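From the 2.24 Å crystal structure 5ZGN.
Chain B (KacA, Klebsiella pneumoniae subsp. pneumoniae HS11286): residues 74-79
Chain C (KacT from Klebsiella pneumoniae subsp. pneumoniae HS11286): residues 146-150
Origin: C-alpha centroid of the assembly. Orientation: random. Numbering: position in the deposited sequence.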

ATOM      1  N   PRO B  74      27.243  -9.583 -38.641  1.00 65.09           N
ATOM      2  CA  PRO B  74      27.886  -8.358 -38.145  1.00 65.30           C
ATOM      3  C   PRO B  74      28.545  -7.583 -39.277  1.00 67.45           C
ATOM      4  O   PRO B  74      29.142  -8.162 -40.185  1.00 67.48           O
ATOM      5  CB  PRO B  74      28.919  -8.877 -37.134  1.00 64.44           C
ATOM      6  CG  PRO B  74      29.087 -10.331 -37.445  1.00 64.75           C
ATOM      7  CD  PRO B  74      27.782 -10.797 -38.006  1.00 64.35           C
ATOM      8  N   ASN B  75      28.416  -6.258 -39.224  1.00 66.52           N
ATOM      9  CA  ASN B  75      28.962  -5.419 -40.281  1.00 69.41           C
ATOM     10  C   ASN B  75      30.484  -5.348 -40.162  1.00 69.53           C
ATOM     11  O   ASN B  75      31.092  -5.887 -39.233  1.00 67.48           O
ATOM     12  CB  ASN B  75      28.318  -4.030 -40.250  1.00 71.48           C
ATOM     13  CG  ASN B  75      28.634  -3.244 -38.981  1.00 72.16           C
ATOM     14  OD1 ASN B  75      29.584  -3.540 -38.259  1.00 72.37           O
ATOM     15  ND2 ASN B  75      27.824  -2.229 -38.709  1.00 73.92           N
ATOM     16  N   ASP B  76      31.104  -4.650 -41.116  1.00 71.48           N
ATOM     17  CA  ASP B  76      32.562  -4.595 -41.167  1.00 74.86           C
ATOM     18  C   ASP B  76      33.136  -3.824 -39.983  1.00 73.23           C
ATOM     19  O   ASP B  76      34.169  -4.213 -39.426  1.00 71.31           O
ATOM     20  CB  ASP B  76      33.014  -3.974 -42.488  1.00 81.11           C
ATOM     21  CG  ASP B  76      32.769  -4.886 -43.673  1.00 86.92           C
ATOM     22  OD1 ASP B  76      32.251  -6.004 -43.466  1.00 92.14           O
ATOM     23  OD2 ASP B  76      33.106  -4.493 -44.810  1.00 89.91           O
ATOM     24  N   ARG B  77      32.483  -2.729 -39.587  1.00 73.33           N
ATOM     25  CA  ARG B  77      32.985  -1.928 -38.474  1.00 72.32           C
ATOM     26  C   ARG B  77      32.926  -2.704 -37.161  1.00 69.77           C
ATOM     27  O   ARG B  77      33.863  -2.640 -36.355  1.00 69.32           O
ATOM     28  CB  ARG B  77      32.201  -0.619 -38.391  1.00 74.69           C
ATOM     29  CG  ARG B  77      32.303   0.119 -37.073  1.00 76.57           C
ATOM     30  CD  ARG B  77      31.686   1.503 -37.196  1.00 81.19           C
ATOM     31  NE  ARG B  77      32.690   2.562 -37.249  1.00 85.74           N
ATOM     32  CZ  ARG B  77      33.101   3.158 -38.364  1.00 88.68           C
ATOM     33  NH1 ARG B  77      32.613   2.787 -39.540  1.00 90.01           N
ATOM     34  NH2 ARG B  77      34.015   4.115 -38.302  1.00 90.29           N
ATOM     35  N   LEU B  78      31.841  -3.452 -36.931  1.00 71.99           N
ATOM     36  CA  LEU B  78      31.756  -4.270 -35.724  1.00 67.54           C
ATOM     37  C   LEU B  78      32.762  -5.410 -35.782  1.00 68.86           C
ATOM     38  O   LEU B  78      33.413  -5.729 -34.779  1.00 69.83           O
ATOM     39  CB  LEU B  78      30.341  -4.820 -35.542  1.00 66.53           C
ATOM     40  CG  LEU B  78      30.138  -5.778 -34.365  1.00 65.97           C
ATOM     41  CD1 LEU B  78      30.572  -5.137 -33.055  1.00 66.11           C
ATOM     42  CD2 LEU B  78      28.693  -6.241 -34.290  1.00 64.72           C
ATOM     43  N   LYS B  79      32.897  -6.033 -36.951  1.00 68.33           N
ATOM     44  CA  LYS B  79      33.934  -7.037 -37.142  1.00 68.52           C
ATOM     45  C   LYS B  79      35.310  -6.440 -36.868  1.00 66.86           C
ATOM     46  O   LYS B  79      36.166  -7.082 -36.245  1.00 64.32           O
ATOM     47  CB  LYS B  79      33.831  -7.576 -38.569  1.00 71.66           C
ATOM     48  CG  LYS B  79      32.744  -8.635 -38.745  1.00 74.77           C
ATOM     49  CD  LYS B  79      32.258  -8.738 -40.193  1.00 78.20           C
ATOM     50  CE  LYS B  79      33.199  -9.468 -41.115  1.00 81.76           C
ATOM     51  NZ  LYS B  79      32.611  -9.550 -42.484  1.00 84.07           N
TER
ATOM     52  N   LEU C 146      23.521   2.394 -34.005  1.00 66.30           N
ATOM     53  CA  LEU C 146      23.016   1.985 -35.315  1.00 70.12           C
ATOM     54  C   LEU C 146      24.149   1.663 -36.276  1.00 73.56           C
ATOM     55  O   LEU C 146      24.013   0.765 -37.116  1.00 73.89           O
ATOM     56  CB  LEU C 146      22.126   3.072 -35.919  1.00 71.99           C
ATOM     57  CG  LEU C 146      20.653   3.075 -35.525  1.00 72.98           C
ATOM     58  CD1 LEU C 146      20.033   4.435 -35.792  1.00 74.44           C
ATOM     59  CD2 LEU C 146      19.930   1.992 -36.308  1.00 73.10           C
ATOM     60  N   ARG C 147      25.266   2.391 -36.168  1.00 70.19           N
ATOM     61  CA  ARG C 147      26.413   2.152 -37.036  1.00 74.44           C
ATOM     62  C   ARG C 147      27.055   0.800 -36.762  1.00 70.58           C
ATOM     63  O   ARG C 147      27.580   0.166 -37.685  1.00 71.73           O
ATOM     64  CB  ARG C 147      27.426   3.293 -36.882  1.00 81.03           C
ATOM     65  CG  ARG C 147      28.671   3.150 -37.745  1.00 86.33           C
ATOM     66  CD  ARG C 147      28.936   4.382 -38.598  1.00 91.29           C
ATOM     67  NE  ARG C 147      29.746   4.035 -39.758  1.00 98.09           N
ATOM     68  CZ  ARG C 147      29.292   4.023 -41.009  1.00 98.18           C
ATOM     69  NH1 ARG C 147      28.028   4.338 -41.269  1.00 99.70           N
ATOM     70  NH2 ARG C 147      30.105   3.690 -42.010  1.00 98.59           N
ATOM     71  N   LEU C 148      27.006   0.328 -35.518  1.00 75.30           N
ATOM     72  CA  LEU C 148      27.581  -0.968 -35.177  1.00 70.46           C
ATOM     73  C   LEU C 148      26.635  -2.131 -35.454  1.00 67.84           C
ATOM     74  O   LEU C 148      26.994  -3.278 -35.169  1.00 68.50           O
ATOM     75  CB  LEU C 148      28.010  -0.980 -33.708  1.00 67.15           C
ATOM     76  CG  LEU C 148      29.184  -0.058 -33.374  1.00 65.22           C
ATOM     77  CD1 LEU C 148      29.388   0.045 -31.874  1.00 62.54           C
ATOM     78  CD2 LEU C 148      30.448  -0.557 -34.050  1.00 65.35           C
ATOM     79  N   GLY C 149      25.447  -1.868 -35.997  1.00 66.52           N
ATOM     80  CA  GLY C 149      24.508  -2.913 -36.351  1.00 63.58           C
ATOM     81  C   GLY C 149      23.314  -3.053 -35.431  1.00 61.24           C
ATOM     82  O   GLY C 149      22.492  -3.949 -35.653  1.00 60.60           O
ATOM     83  N   PHE C 150      23.185  -2.209 -34.410  1.00 62.13           N
ATOM     84  CA  PHE C 150      22.036  -2.284 -33.522  1.00 61.69           C
ATOM     85  C   PHE C 150      20.752  -1.931 -34.265  1.00 61.54           C
ATOM     86  O   PHE C 150      20.736  -1.087 -35.164  1.00 60.84           O
ATOM     87  CB  PHE C 150      22.214  -1.346 -32.328  1.00 60.91           C
ATOM     88  CG  PHE C 150      23.124  -1.883 -31.262  1.00 59.00           C
ATOM     89  CD1 PHE C 150      24.498  -1.779 -31.388  1.00 60.06           C
ATOM     90  CD2 PHE C 150      22.603  -2.483 -30.128  1.00 58.40           C
ATOM     91  CE1 PHE C 150      25.337  -2.269 -30.406  1.00 60.39           C
ATOM     92  CE2 PHE C 150      23.437  -2.975 -29.142  1.00 58.45           C
ATOM     93  CZ  PHE C 150      24.805  -2.868 -29.281  1.00 59.27           C
TER
HETATM   94  O   HOH W   1      26.743  -5.518 -37.193  1.00 63.10           O

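The contact sets the start of a helix in KacA against the end of one in KacT, and its polar part is organised by a single side chain. Asn75(B) holds the N-cap position. With chi1 near +60° (p), OD1 of Asn75(B) turns back to accept from the backbone N of Leu78(B) at 2.6 Å, a well-directed capping bond that satisfies one of the free amides of the first turn. The side-chain amide of Asn75(B) also donates from ND2 to the carbonyl O of Arg147(C) at 2.6 Å. The N-H...O angle of 126° makes that bond weak despite its short length. Asparagine suits the place because the two polar atoms of its carboxamide do different jobs: the oxygen caps the start of its own helix while the nitrogen reaches across to a backbone carbonyl of the partner.

A water adds a second polar link, this one between main-chain atoms. Water 1 accepts from Asn75(B) N at 2.7 Å and donates to Leu148(C) O at 3.0 Å, bridging an amide and a carbonyl that do not bond to each other directly.

Gly149(C) gives the receiving side its shape. It leaves helical geometry with a positive phi of 106° in a Schellman motif, with Gly149(C) N bonding back to Leu146(C) O at 3.2 Å. A side chain at these backbone angles would be jammed against the preceding carbonyl O, so the turn by itself calls for glycine. An ideal CB on Gly149(C) would point toward the KacA stretch, 4.0 Å from Asn75(B) ND2.

The apolar part rests on two buried leucines, whose branched apolar side chains suit burial, with no polar group to satisfy. Leu148(C) has the largest area covered by the other stretch, 82 Å² of the 302 Å² buried in total on both sides. Its CA-to-CB bond points sideways, but the end of the side chain comes nearer, and Leu148(C) CD2 packs 3.6 Å from Arg77(B) CG, in the aliphatic part of the arginine. Leu78(B) points toward the partner, with Leu78(B) CD2 3.5 Å from Leu148(C) O.

The two arginines meet without a polar bond. Arg77(B) NH1 comes within 3.1 Å of Arg147(C) NE, but both are donors, so this is no hydrogen bond, and it brings two like charges close together. CD of Arg147(C) lies over one face of the Arg77(B) guanidinium. For a designer, the arginine residues have 74 Å² (Arg77(B)) and 60 Å² (Arg147(C)) covered by the other stretch, with no charge pairing between them.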